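Local structure of TCP pilus virulence regulatory protein (Vibrio cholerae, 4MLO) at residues 20-25 and 257-262; 64-69 and 207-212; 228-233 and 264-269; 222-227 and 241-246. The protein activates transcription of virulence genes as a DNA-binding regulator of the AraC family, probably under the control of the fatty acid it binds between its two domains. One frame throughout, in Å; residues are numbered along the deposited sequence.

Contacts 1 and 2 join the cupin-like domain to the helical part of the chain through neighbouring strands of one sheet, 19-26 and 66-73; contacts 3 and 4 lie within the helical part, both on helix 213-230. Contact 4 is buried, whereas the other three are partly buried. Contact 1 is mixed, an apolar, ligand-lined side beside a hydrogen-bonded, watered one; contact 2 is mainly arginine to carbonyl. Contacts 3 and 4 are made mainly by apolar and aromatic side chains, with K230 reaching the ligand in contact 3 and serines at the helix interface in contact 4. Palmitoleic acid lies along contacts 1 and 3 and also touches F69 of contact 2.

Contact 1 (20-25 and 257-262); sequences YIFNNL and STMNVA. With PAM (palmitoleic acid), chain E.
M259 and F22 meet edge-on: SD lies in the plane of the F22 ring, 4.0 Å from F22 CD1, a Met-aromatic contact. The M259 chain starts away from the strand but bends back at chi2 (-72°), so that SD also reaches L25 CD1 at 3.9 Å; a second bend, at chi3, sets CE 4.0 Å from F22 CE1. The other methyl of L25, CD2, touches palmitoleic acid C5. Here the C-terminal end of helix 248-259, in the AraC-family helix-turn-helix region, docks on edge strand 19-26 of the cupin-like domain, at the wall of the fatty acid pocket. One face of the Y20 ring carries ligand C15, 3.8 Å above the plane and offset toward the rim. Beside this apolar side, N23 N donates to T258 O (2.9 Å, 162°), while T258 CG2 packs 3.5 Å from N23 O. A water joins I21 N to M259 O, 2.9 Å from each.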
loop_
_atom_site.group_PDB
_atom_site.type_symbol
_atom_site.label_atom_id
_atom_site.label_comp_id
_atom_site.label_asym_id
_atom_site.label_seq_id
_atom_site.Cartn_x
_atom_site.Cartn_y
_atom_site.Cartn_z
ATOM N N TYR A 20 -5.606 11.503 -9.464
ATOM C CA TYR A 20 -4.822 11.384 -8.255
ATOM C C TYR A 20 -3.410 10.991 -8.648
ATOM O O TYR A 20 -3.220 10.094 -9.477
ATOM C CB TYR A 20 -5.408 10.325 -7.326
ATOM C CG TYR A 20 -6.788 10.663 -6.790
ATOM C CD1 TYR A 20 -7.761 9.668 -6.663
ATOM C CD2 TYR A 20 -7.101 11.946 -6.379
ATOM C CE1 TYR A 20 -9.027 9.957 -6.156
ATOM C CE2 TYR A 20 -8.377 12.252 -5.884
ATOM C CZ TYR A 20 -9.327 11.248 -5.773
ATOM O OH TYR A 20 -10.577 11.532 -5.272
ATOM N N ILE A 21 -2.427 11.640 -8.038
ATOM C CA ILE A 21 -1.023 11.431 -8.364
ATOM C C ILE A 21 -0.255 11.197 -7.079
ATOM O O ILE A 21 -0.281 12.030 -6.168
ATOM C CB ILE A 21 -0.404 12.632 -9.102
ATOM C CG1 ILE A 21 -1.193 12.961 -10.340
ATOM C CG2 ILE A 21 1.054 12.345 -9.438
ATOM C CD1 ILE A 21 -0.772 14.304 -10.925
ATOM N N PHE A 22 0.468 10.071 -7.035
ATOM C CA PHE A 22 1.253 9.672 -5.883
ATOM C C PHE A 22 2.724 9.641 -6.257
ATOM O O PHE A 22 3.089 9.062 -7.297
ATOM C CB PHE A 22 0.812 8.308 -5.389
ATOM C CG PHE A 22 -0.631 8.249 -5.071
ATOM C CD1 PHE A 22 -1.112 8.822 -3.915
ATOM C CD2 PHE A 22 -1.528 7.727 -5.986
ATOM C CE1 PHE A 22 -2.459 8.806 -3.630
ATOM C CE2 PHE A 22 -2.877 7.716 -5.703
ATOM C CZ PHE A 22 -3.338 8.249 -4.525
ATOM N N ASN A 23 3.555 10.216 -5.384
ATOM C CA ASN A 23 4.998 10.306 -5.572
ATOM C C ASN A 23 5.689 9.833 -4.309
ATOM O O ASN A 23 5.574 10.473 -3.269
ATOM C CB ASN A 23 5.445 11.733 -5.889
ATOM C CG ASN A 23 6.941 11.826 -6.143
ATOM O OD1 ASN A 23 7.451 11.201 -7.051
ATOM N ND2 ASN A 23 7.631 12.605 -5.348
ATOM N N ASN A 24 6.436 8.725 -4.400
ATOM C CA ASN A 24 7.147 8.205 -3.248
ATOM C C ASN A 24 6.173 7.889 -2.114
ATOM O O ASN A 24 6.450 8.124 -0.938
ATOM C CB ASN A 24 8.253 9.157 -2.807
ATOM C CG ASN A 24 9.460 9.117 -3.768
ATOM O OD1 ASN A 24 9.569 8.208 -4.605
ATOM N ND2 ASN A 24 10.326 10.114 -3.661
ATOM N N LEU A 25 5.081 7.225 -2.486
ATOM C CA LEU A 25 4.097 6.706 -1.532
ATOM C C LEU A 25 4.589 5.356 -1.001
ATOM O O LEU A 25 4.632 4.376 -1.755
ATOM C CB LEU A 25 2.730 6.546 -2.195
ATOM C CG LEU A 25 1.588 6.046 -1.305
ATOM C CD1 LEU A 25 1.253 7.136 -0.279
ATOM C CD2 LEU A 25 0.362 5.574 -2.121
ATOM N N SER A 257 3.806 16.945 -1.739
ATOM C CA SER A 257 4.641 16.296 -2.753
ATOM C C SER A 257 4.219 14.846 -2.981
ATOM O O SER A 257 4.224 14.345 -4.107
ATOM C CB SER A 257 6.103 16.372 -2.307
ATOM O OG SER A 257 6.992 15.633 -3.142
ATOM N N THR A 258 3.843 14.147 -1.890
ATOM C CA THR A 258 3.543 12.722 -1.937
ATOM C C THR A 258 2.139 12.435 -2.470
ATOM O O THR A 258 1.956 11.524 -3.305
ATOM C CB THR A 258 3.730 12.134 -0.528
ATOM O OG1 THR A 258 5.066 12.410 -0.066
ATOM C CG2 THR A 258 3.470 10.629 -0.510
ATOM N N MET A 259 1.149 13.192 -1.995
ATOM C CA MET A 259 -0.254 12.954 -2.274
ATOM C C MET A 259 -0.853 13.931 -3.286
ATOM O O MET A 259 -1.993 13.725 -3.718
ATOM C CB MET A 259 -1.037 13.032 -0.975
ATOM C CG MET A 259 -0.542 12.073 0.106
ATOM S SD MET A 259 -0.951 10.357 -0.274
ATOM C CE MET A 259 -2.662 10.247 0.055
ATOM N N ASN A 260 -0.117 14.980 -3.653
ATOM C CA ASN A 260 -0.571 16.046 -4.556
ATOM C C ASN A 260 -1.808 16.788 -4.044
ATOM O O ASN A 260 -2.537 17.405 -4.840
ATOM C CB ASN A 260 -0.832 15.473 -5.939
ATOM C CG ASN A 260 -0.658 16.484 -7.035
ATOM O OD1 ASN A 260 0.374 17.197 -7.137
ATOM N ND2 ASN A 260 -1.660 16.529 -7.913
ATOM N N VAL A 261 -2.073 16.747 -2.736
ATOM C CA VAL A 261 -3.129 17.512 -2.079
ATOM C C VAL A 261 -2.613 17.915 -0.710
ATOM O O VAL A 261 -1.647 17.350 -0.204
ATOM C CB VAL A 261 -4.473 16.743 -1.943
ATOM C CG1 VAL A 261 -4.953 16.286 -3.296
ATOM C CG2 VAL A 261 -4.334 15.541 -1.011
ATOM N N ALA A 262 -3.226 18.939 -0.137
ATOM C CA ALA A 262 -2.892 19.371 1.199
ATOM C C ALA A 262 -3.432 18.368 2.220
ATOM O O ALA A 262 -4.411 17.672 1.959
ATOM C CB ALA A 262 -3.470 20.758 1.475
HETATM C C1 PAM E . -4.741 4.955 1.701
HETATM O O1 PAM E . -5.977 4.745 1.837
HETATM O O2 PAM E . -3.889 4.236 2.275
HETATM C C2 PAM E . -4.252 6.101 0.860
HETATM C C3 PAM E . -3.337 5.628 -0.281
HETATM C C4 PAM E . -4.104 4.670 -1.190
HETATM C C5 PAM E . -3.282 4.213 -2.391
HETATM C C6 PAM E . -4.021 3.139 -3.187
HETATM C C7 PAM E . -5.336 3.636 -3.784
HETATM C C8 PAM E . -5.088 4.650 -4.887
HETATM C C9 PAM E . -6.385 5.222 -5.453
HETATM C C10 PAM E . -7.136 6.130 -4.820
HETATM C C11 PAM E . -6.793 6.658 -3.437
HETATM C C12 PAM E . -7.241 8.103 -3.215
HETATM C C13 PAM E . -6.533 8.628 -1.964
HETATM C C14 PAM E . -6.484 10.137 -1.835
HETATM C C15 PAM E . -5.799 10.797 -3.024
HETATM C C16 PAM E . -5.210 12.138 -2.665
HETATM O O HOH W 1 2.186 13.429 -6.116
HETATM O O HOH W 2 -3.710 13.233 -5.987
HETATM O O HOH W 3 7.181 13.119 -2.402
HETATM O O HOH W 4 6.956 10.449 0.542
#

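Contact 2 (64-69 and 207-212); sequences NSIQRF and ESRGVK
A Schellman motif closes helix 199-207, and the turn that carries it, R209 and G210 before V211, rests against strand 66-73 of the cupin-like domain. R68 reaches across from the strand with its chain extended from CG to NE. Its NH2 donates to R209 O at 2.9 Å and 165°, on a carbonyl lone pair and in the guanidinium plane, while R68 NH1 adds a weak bond to the same oxygen. A water donates a hydrogen bond to that oxygen and another to I66 O, 2.7 Å from the water. The guanidinium is steadied from its own domain, NH1 by N46 and NH2 weakly by N24. R209 answers in the reverse direction: its extended chain crosses I66 at about a right angle, CB 4.2 Å from I66 CG1, and NE makes a weak bond to N64 O (3.2 Å, 130°). The R209 NH2 end is held by a salt bridge to E205, in the helix before the turn. Beside the R68 guanidinium, I66 CG2 meets V211 CG1 at 4.1 Å. G210 takes the positive phi (73°) of the Schellman turn. A strand arginine bonded to a carbonyl of the turn thus joins the cupin-like sheet to a Schellman-capped helix end.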
loop_
_atom_site.group_PDB
_atom_site.type_symbol
_atom_site.label_atom_id
_atom_site.label_comp_id
_atom_site.label_asym_id
_atom_site.label_seq_id
_atom_site.Cartn_x
_atom_site.Cartn_y
_atom_site.Cartn_z
ATOM N N ASN A 64 5.861 -2.440 1.650
ATOM C CA ASN A 64 7.213 -1.863 1.669
ATOM C C ASN A 64 7.643 -1.356 0.309
ATOM O O ASN A 64 8.792 -0.974 0.130
ATOM C CB ASN A 64 8.267 -2.831 2.215
ATOM C CG ASN A 64 8.045 -3.146 3.672
ATOM O OD1 ASN A 64 7.660 -2.288 4.461
ATOM N ND2 ASN A 64 8.239 -4.404 4.033
ATOM N N SER A 65 6.736 -1.308 -0.659
ATOM C CA SER A 65 7.105 -0.718 -1.922
ATOM C C SER A 65 6.993 0.804 -1.824
ATOM O O SER A 65 6.342 1.344 -0.935
ATOM C CB SER A 65 6.222 -1.248 -3.055
ATOM O OG SER A 65 4.848 -0.925 -2.851
ATOM N N ILE A 66 7.628 1.484 -2.766
ATOM C CA ILE A 66 7.574 2.940 -2.885
ATOM C C ILE A 66 6.955 3.229 -4.238
ATOM O O ILE A 66 7.592 3.024 -5.281
ATOM C CB ILE A 66 8.960 3.589 -2.760
ATOM C CG1 ILE A 66 9.578 3.302 -1.399
ATOM C CG2 ILE A 66 8.872 5.108 -3.019
ATOM C CD1 ILE A 66 8.800 3.800 -0.232
ATOM N N GLN A 67 5.713 3.709 -4.227
ATOM C CA GLN A 67 4.909 3.822 -5.435
ATOM C C GLN A 67 4.987 5.207 -6.069
ATOM O O GLN A 67 5.058 6.231 -5.379
ATOM C CB GLN A 67 3.459 3.488 -5.112
ATOM C CG GLN A 67 3.236 2.054 -4.620
ATOM C CD GLN A 67 3.369 1.031 -5.724
ATOM O OE1 GLN A 67 3.243 1.349 -6.893
ATOM N NE2 GLN A 67 3.577 -0.239 -5.343
ATOM N N ARG A 68 4.974 5.216 -7.403
ATOM C CA ARG A 68 4.842 6.432 -8.213
ATOM C C ARG A 68 3.844 6.149 -9.324
ATOM O O ARG A 68 4.207 5.531 -10.328
ATOM C CB ARG A 68 6.182 6.855 -8.814
ATOM C CG ARG A 68 7.237 7.145 -7.783
ATOM C CD ARG A 68 8.617 7.340 -8.400
ATOM N NE ARG A 68 9.611 7.361 -7.352
ATOM C CZ ARG A 68 10.304 6.305 -6.915
ATOM N NH1 ARG A 68 10.177 5.109 -7.463
ATOM N NH2 ARG A 68 11.157 6.480 -5.934
ATOM N N PHE A 69 2.609 6.624 -9.172
ATOM C CA PHE A 69 1.591 6.324 -10.167
ATOM C C PHE A 69 0.504 7.372 -10.089
ATOM O O PHE A 69 0.391 8.108 -9.106
ATOM C CB PHE A 69 1.006 4.915 -10.014
ATOM C CG PHE A 69 0.121 4.715 -8.804
ATOM C CD1 PHE A 69 0.671 4.294 -7.605
ATOM C CD2 PHE A 69 -1.260 4.850 -8.879
ATOM C CE1 PHE A 69 -0.120 4.056 -6.508
ATOM C CE2 PHE A 69 -2.069 4.624 -7.780
ATOM C CZ PHE A 69 -1.499 4.208 -6.588
ATOM N N GLU A 207 18.196 2.003 -3.193
ATOM C CA GLU A 207 18.562 2.248 -4.588
ATOM C C GLU A 207 17.549 1.649 -5.542
ATOM O O GLU A 207 17.157 2.297 -6.523
ATOM C CB GLU A 207 19.936 1.661 -4.872
ATOM C CG GLU A 207 21.076 2.473 -4.291
ATOM C CD GLU A 207 22.441 1.803 -4.451
ATOM O OE1 GLU A 207 22.498 0.638 -4.907
ATOM O OE2 GLU A 207 23.439 2.468 -4.094
ATOM N N SER A 208 17.107 0.419 -5.275
ATOM C CA SER A 208 16.192 -0.286 -6.167
ATOM C C SER A 208 14.798 0.315 -6.119
ATOM O O SER A 208 14.014 0.126 -7.051
ATOM C CB SER A 208 16.130 -1.769 -5.793
ATOM O OG SER A 208 15.447 -1.964 -4.548
ATOM N N ARG A 209 14.497 1.064 -5.073
ATOM C CA ARG A 209 13.222 1.753 -4.910
ATOM C C ARG A 209 13.312 3.235 -5.270
ATOM O O ARG A 209 12.318 3.963 -5.133
ATOM C CB ARG A 209 12.732 1.564 -3.482
ATOM C CG ARG A 209 12.312 0.125 -3.187
ATOM C CD ARG A 209 11.912 -0.128 -1.751
ATOM N NE ARG A 209 11.407 -1.492 -1.551
ATOM C CZ ARG A 209 12.179 -2.562 -1.390
ATOM N NH1 ARG A 209 11.651 -3.767 -1.205
ATOM N NH2 ARG A 209 13.499 -2.424 -1.391
ATOM N N GLY A 210 14.470 3.699 -5.729
ATOM C CA GLY A 210 14.585 5.047 -6.254
ATOM C C GLY A 210 14.545 6.159 -5.231
ATOM O O GLY A 210 14.137 7.276 -5.564
ATOM N N VAL A 211 14.952 5.899 -3.961
ATOM C CA VAL A 211 14.887 6.919 -2.925
ATOM C C VAL A 211 16.221 7.009 -2.215
ATOM O O VAL A 211 16.925 6.006 -2.057
ATOM C CB VAL A 211 13.804 6.666 -1.847
ATOM C CG1 VAL A 211 12.431 6.983 -2.395
ATOM C CG2 VAL A 211 13.890 5.236 -1.305
ATOM N N LYS A 212 16.537 8.208 -1.772
ATOM C CA LYS A 212 17.619 8.408 -0.824
ATOM C C LYS A 212 17.045 8.341 0.592
ATOM O O LYS A 212 15.825 8.311 0.796
ATOM C CB LYS A 212 18.312 9.734 -1.088
ATOM C CG LYS A 212 19.132 9.748 -2.387
ATOM C CD LYS A 212 19.626 11.147 -2.698
HETATM O O HOH W 5 10.049 2.098 -6.025
#

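Contact 3 (228-233 and 264-269); sequences LMKTGE and SEYLFM. With PAM (palmitoleic acid), chain E.
M229 packs against Y266 and L267 in the close part of this contact. Its chain bends at chi3 (-91°), which brings CE to 3.9 Å from Y266 CD1, while SD lies in the plane of the ring at its edge, a Met-aromatic contact. In the conformer given, L267 CD1 comes in beside the start of the same side chain, near M229 CB. The far edge of the Y266 ring, CD2 and CE2, reaches palmitoleic acid C14 at 4.0 Å. The second part is polar and faces the ligand. K230 runs extended past the Y266 hydroxyl, its CE 3.4 Å from Y266 OH, and NZ donates to ligand O1 at 2.7 Å. This ammonium would offset the charge of an ionised carboxylate; NZ also bonds N10, and Y266 OH bonds Y12. The loose side is the loop after helix 213-230, where the side chain of the partly exposed E233 leads away and stays 6.8 Å or more from 264-269. F255 of helix 248-259 touches both M229 and Y266, and I239 of helix 236-242 also touches M229, which places the contact where helices 213-230 and 263-271 meet these two.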
loop_
_atom_site.group_PDB
_atom_site.type_symbol
_atom_site.label_atom_id
_atom_site.label_comp_id
_atom_site.label_asym_id
_atom_site.label_seq_id
_atom_site.Cartn_x
_atom_site.Cartn_y
_atom_site.Cartn_z
ATOM N N LEU A 228 -2.857 7.803 11.099
ATOM C CA LEU A 228 -3.452 8.570 12.192
ATOM C C LEU A 228 -4.736 9.244 11.757
ATOM O O LEU A 228 -5.728 9.268 12.507
ATOM C CB LEU A 228 -2.492 9.628 12.705
ATOM C CG LEU A 228 -1.240 9.218 13.425
ATOM C CD1 LEU A 228 -0.420 10.446 13.587
ATOM C CD2 LEU A 228 -1.603 8.645 14.790
ATOM N N MET A 229 -4.745 9.820 10.561
ATOM C CA MET A 229 -5.971 10.450 10.099
ATOM C C MET A 229 -7.086 9.434 9.911
ATOM O O MET A 229 -8.261 9.748 10.144
ATOM C CB MET A 229 -5.695 11.225 8.808
ATOM C CG MET A 229 -4.817 12.434 9.115
ATOM S SD MET A 229 -4.529 13.525 7.699
ATOM C CE MET A 229 -3.027 12.839 7.016
ATOM N N LYS A 230 -6.753 8.223 9.484
ATOM C CA LYS A 230 -7.787 7.205 9.330
ATOM C C LYS A 230 -8.379 6.770 10.659
ATOM O O LYS A 230 -9.486 6.214 10.663
ATOM C CB LYS A 230 -7.225 5.993 8.583
ATOM C CG LYS A 230 -7.028 6.211 7.100
ATOM C CD LYS A 230 -6.467 4.946 6.456
ATOM C CE LYS A 230 -6.378 5.115 4.982
ATOM N NZ LYS A 230 -6.140 3.786 4.343
ATOM N N THR A 231 -7.695 6.994 11.776
ATOM C CA THR A 231 -8.278 6.684 13.077
ATOM C C THR A 231 -9.123 7.827 13.632
ATOM O O THR A 231 -9.651 7.696 14.739
ATOM C CB THR A 231 -7.204 6.332 14.115
ATOM O OG1 THR A 231 -6.471 7.505 14.486
ATOM C CG2 THR A 231 -6.250 5.245 13.613
ATOM N N GLY A 232 -9.259 8.933 12.901
ATOM C CA GLY A 232 -10.055 10.070 13.330
ATOM C C GLY A 232 -9.289 11.251 13.907
ATOM O O GLY A 232 -9.920 12.236 14.313
ATOM N N GLU A 233 -7.956 11.201 13.959
ATOM C CA GLU A 233 -7.217 12.395 14.335
ATOM C C GLU A 233 -7.412 13.468 13.264
ATOM O O GLU A 233 -7.373 13.178 12.061
ATOM C CB GLU A 233 -5.716 12.093 14.500
ATOM C CG GLU A 233 -5.355 10.989 15.455
ATOM C CD GLU A 233 -5.598 11.343 16.924
ATOM O OE1 GLU A 233 -5.764 12.544 17.247
ATOM O OE2 GLU A 233 -5.611 10.406 17.757
ATOM N N SER A 264 -5.216 18.959 4.788
ATOM C CA SER A 264 -6.608 19.292 5.073
ATOM C C SER A 264 -7.525 18.700 4.015
ATOM O O SER A 264 -8.654 18.278 4.320
ATOM C CB SER A 264 -6.754 20.816 5.164
ATOM O OG SER A 264 -6.474 21.395 3.896
ATOM N N GLU A 265 -7.061 18.654 2.754
ATOM C CA GLU A 265 -7.904 18.132 1.689
ATOM C C GLU A 265 -8.061 16.620 1.798
ATOM O O GLU A 265 -9.152 16.097 1.580
ATOM C CB GLU A 265 -7.348 18.518 0.309
ATOM C CG GLU A 265 -8.120 17.831 -0.801
ATOM C CD GLU A 265 -8.233 18.644 -2.071
ATOM O OE1 GLU A 265 -7.275 19.380 -2.412
ATOM O OE2 GLU A 265 -9.294 18.528 -2.732
ATOM N N TYR A 266 -6.992 15.900 2.179
ATOM C CA TYR A 266 -7.121 14.465 2.388
ATOM C C TYR A 266 -8.085 14.177 3.537
ATOM O O TYR A 266 -8.940 13.279 3.451
ATOM C CB TYR A 266 -5.738 13.842 2.628
ATOM C CG TYR A 266 -5.832 12.374 2.935
ATOM C CD1 TYR A 266 -5.590 11.875 4.218
ATOM C CD2 TYR A 266 -6.234 11.482 1.948
ATOM C CE1 TYR A 266 -5.723 10.519 4.473
ATOM C CE2 TYR A 266 -6.360 10.134 2.199
ATOM C CZ TYR A 266 -6.123 9.661 3.469
ATOM O OH TYR A 266 -6.275 8.324 3.723
ATOM N N LEU A 267 -7.985 14.943 4.627
ATOM C CA LEU A 267 -8.938 14.796 5.717
ATOM C C LEU A 267 -10.372 14.906 5.213
ATOM O O LEU A 267 -11.238 14.104 5.581
ATOM C CB LEU A 267 -8.644 15.849 6.782
ATOM C CG LEU A 267 -8.899 15.562 8.253
ATOM C CD1 LEU A 267 -8.520 14.152 8.670
ATOM C CD2 LEU A 267 -8.101 16.578 9.050
ATOM N N PHE A 268 -10.638 15.879 4.361
ATOM C CA PHE A 268 -11.955 15.992 3.764
ATOM C C PHE A 268 -12.323 14.748 2.953
ATOM O O PHE A 268 -13.469 14.282 2.985
ATOM C CB PHE A 268 -11.981 17.226 2.894
ATOM C CG PHE A 268 -13.321 17.607 2.530
ATOM C CD1 PHE A 268 -13.941 16.989 1.458
ATOM C CD2 PHE A 268 -14.014 18.522 3.301
ATOM C CE1 PHE A 268 -15.224 17.295 1.116
ATOM C CE2 PHE A 268 -15.315 18.841 2.964
ATOM C CZ PHE A 268 -15.914 18.215 1.861
ATOM N N MET A 269 -11.367 14.183 2.212
ATOM C CA MET A 269 -11.686 12.982 1.443
ATOM C C MET A 269 -12.084 11.834 2.354
ATOM O O MET A 269 -12.867 10.965 1.960
ATOM C CB MET A 269 -10.491 12.589 0.578
ATOM C CG MET A 269 -10.151 13.661 -0.423
ATOM S SD MET A 269 -8.699 13.204 -1.378
ATOM C CE MET A 269 -9.449 11.989 -2.473
HETATM C C1 PAM E . -4.741 4.955 1.701
HETATM O O1 PAM E . -5.977 4.745 1.837
HETATM O O2 PAM E . -3.889 4.236 2.275
HETATM C C2 PAM E . -4.252 6.101 0.860
HETATM C C3 PAM E . -3.337 5.628 -0.281
HETATM C C4 PAM E . -4.104 4.670 -1.190
HETATM C C5 PAM E . -3.282 4.213 -2.391
HETATM C C6 PAM E . -4.021 3.139 -3.187
HETATM C C7 PAM E . -5.336 3.636 -3.784
HETATM C C8 PAM E . -5.088 4.650 -4.887
HETATM C C9 PAM E . -6.385 5.222 -5.453
HETATM C C10 PAM E . -7.136 6.130 -4.820
HETATM C C11 PAM E . -6.793 6.658 -3.437
HETATM C C12 PAM E . -7.241 8.103 -3.215
HETATM C C13 PAM E . -6.533 8.628 -1.964
HETATM C C14 PAM E . -6.484 10.137 -1.835
HETATM C C15 PAM E . -5.799 10.797 -3.024
HETATM C C16 PAM E . -5.210 12.138 -2.665
#

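Contact 4 (222-227 and 241-246); sequences ISYSIS and YQSGFA
I222 and F245 make the apolar half of this contact, between helix 213-230 and the Schellman-type end of helix 236-242, in the helical AraC-family DNA-binding region. The two side chains cross at about a right angle, I222 CD1 lying 3.5 Å from F245 CZ. V254 and F255 of helix 248-259 also touch I222, and the F245 ring meets that of F251. Polar atoms act mainly as packing partners. S243 OG sits in the plane of the Y224 ring at its edge, 3.6 Å from Y224 CD1, and 3.4 Å from S225 CB. The Y224 ring also brings CE1 to 3.6 Å from Q242 O. Hydrogen bonds do not join the two segments: S243 OG turns to I239 O in its own helix, and G244 N, at the positive-phi end, returns to Y241 O. S225 OG, placed between its backbone N and carbonyl carbon (chi1 77°), donates to I222 O at 2.7 Å, an oxygen that also accepts I226 N.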
loop_
_atom_site.group_PDB
_atom_site.type_symbol
_atom_site.label_atom_id
_atom_site.label_comp_id
_atom_site.label_asym_id
_atom_site.label_seq_id
_atom_site.Cartn_x
_atom_site.Cartn_y
_atom_site.Cartn_z
ATOM N N ILE A 222 4.920 9.857 6.243
ATOM C CA ILE A 222 3.635 10.256 5.645
ATOM C C ILE A 222 2.610 9.146 5.798
ATOM O O ILE A 222 1.423 9.389 6.077
ATOM C CB ILE A 222 3.821 10.648 4.164
ATOM C CG1 ILE A 222 4.566 11.986 4.005
ATOM C CG2 ILE A 222 2.460 10.732 3.393
ATOM C CD1 ILE A 222 3.911 13.198 4.665
ATOM N N SER A 223 3.018 7.914 5.569
ATOM C CA SER A 223 2.049 6.845 5.690
ATOM C C SER A 223 1.607 6.673 7.141
ATOM O O SER A 223 0.446 6.346 7.389
ATOM C CB SER A 223 2.625 5.587 5.063
ATOM O OG SER A 223 2.730 5.799 3.655
ATOM N N TYR A 224 2.480 6.973 8.109
ATOM C CA TYR A 224 2.062 7.021 9.504
ATOM C C TYR A 224 1.007 8.103 9.732
ATOM O O TYR A 224 -0.017 7.861 10.393
ATOM C CB TYR A 224 3.314 7.215 10.374
ATOM C CG TYR A 224 3.133 7.078 11.862
ATOM C CD1 TYR A 224 2.756 8.139 12.627
ATOM C CD2 TYR A 224 3.479 5.893 12.509
ATOM C CE1 TYR A 224 2.622 8.031 14.016
ATOM C CE2 TYR A 224 3.337 5.781 13.902
ATOM C CZ TYR A 224 2.882 6.867 14.628
ATOM O OH TYR A 224 2.739 6.815 16.016
ATOM N N SER A 225 1.206 9.293 9.152
ATOM C CA SER A 225 0.221 10.366 9.319
ATOM C C SER A 225 -1.133 9.978 8.713
ATOM O O SER A 225 -2.188 10.368 9.236
ATOM C CB SER A 225 0.742 11.671 8.699
ATOM O OG SER A 225 0.665 11.738 7.276
ATOM N N ILE A 226 -1.105 9.287 7.581
ATOM C CA ILE A 226 -2.332 8.828 6.937
ATOM C C ILE A 226 -3.045 7.857 7.858
ATOM O O ILE A 226 -4.241 7.973 8.106
ATOM C CB ILE A 226 -2.008 8.224 5.558
ATOM C CG1 ILE A 226 -1.683 9.353 4.594
ATOM C CG2 ILE A 226 -3.174 7.452 5.013
ATOM C CD1 ILE A 226 -1.003 8.880 3.342
ATOM N N SER A 227 -2.289 6.915 8.443
ATOM C CA SER A 227 -2.868 6.003 9.425
ATOM C C SER A 227 -3.506 6.746 10.584
ATOM O O SER A 227 -4.597 6.368 11.026
ATOM C CB SER A 227 -1.800 5.045 9.941
ATOM O OG SER A 227 -1.405 4.155 8.925
ATOM N N TYR A 241 3.495 16.429 14.368
ATOM C CA TYR A 241 4.526 16.152 15.385
ATOM C C TYR A 241 4.511 14.686 15.803
ATOM O O TYR A 241 5.574 14.083 16.008
ATOM C CB TYR A 241 4.321 17.085 16.595
ATOM C CG TYR A 241 4.896 18.490 16.368
ATOM C CD1 TYR A 241 4.083 19.544 15.978
ATOM C CD2 TYR A 241 6.264 18.727 16.435
ATOM C CE1 TYR A 241 4.612 20.803 15.727
ATOM C CE2 TYR A 241 6.803 19.978 16.189
ATOM C CZ TYR A 241 5.979 21.024 15.824
ATOM O OH TYR A 241 6.502 22.276 15.564
ATOM N N GLN A 242 3.326 14.081 15.894
ATOM C CA GLN A 242 3.229 12.668 16.229
ATOM C C GLN A 242 3.920 11.809 15.174
ATOM O O GLN A 242 4.466 10.748 15.478
ATOM C CB GLN A 242 1.752 12.286 16.384
ATOM C CG GLN A 242 1.504 10.853 16.802
ATOM C CD GLN A 242 1.380 10.659 18.299
ATOM O OE1 GLN A 242 1.109 11.609 19.041
ATOM N NE2 GLN A 242 1.555 9.407 18.753
ATOM N N SER A 243 3.907 12.246 13.926
ATOM C CA SER A 243 4.459 11.492 12.835
ATOM C C SER A 243 5.941 11.721 12.637
ATOM O O SER A 243 6.514 11.109 11.723
ATOM C CB SER A 243 3.744 11.875 11.549
ATOM O OG SER A 243 2.352 11.624 11.662
ATOM N N GLY A 244 6.569 12.579 13.444
ATOM C CA GLY A 244 8.008 12.733 13.435
ATOM C C GLY A 244 8.543 13.838 12.568
ATOM O O GLY A 244 9.776 13.941 12.411
ATOM N N PHE A 245 7.677 14.704 12.038
ATOM C CA PHE A 245 8.146 15.846 11.271
ATOM C C PHE A 245 8.644 16.983 12.179
ATOM O O PHE A 245 8.177 17.176 13.315
ATOM C CB PHE A 245 7.026 16.304 10.334
ATOM C CG PHE A 245 6.733 15.311 9.261
ATOM C CD1 PHE A 245 7.575 15.221 8.153
ATOM C CD2 PHE A 245 5.677 14.415 9.364
ATOM C CE1 PHE A 245 7.331 14.277 7.156
ATOM C CE2 PHE A 245 5.417 13.479 8.365
ATOM C CZ PHE A 245 6.241 13.405 7.274
ATOM N N ALA A 246 9.575 17.766 11.647
ATOM C CA ALA A 246 10.227 18.803 12.443
ATOM C C ALA A 246 9.276 19.946 12.742
ATOM O O ALA A 246 9.429 20.633 13.751
ATOM C CB ALA A 246 11.458 19.335 11.702
#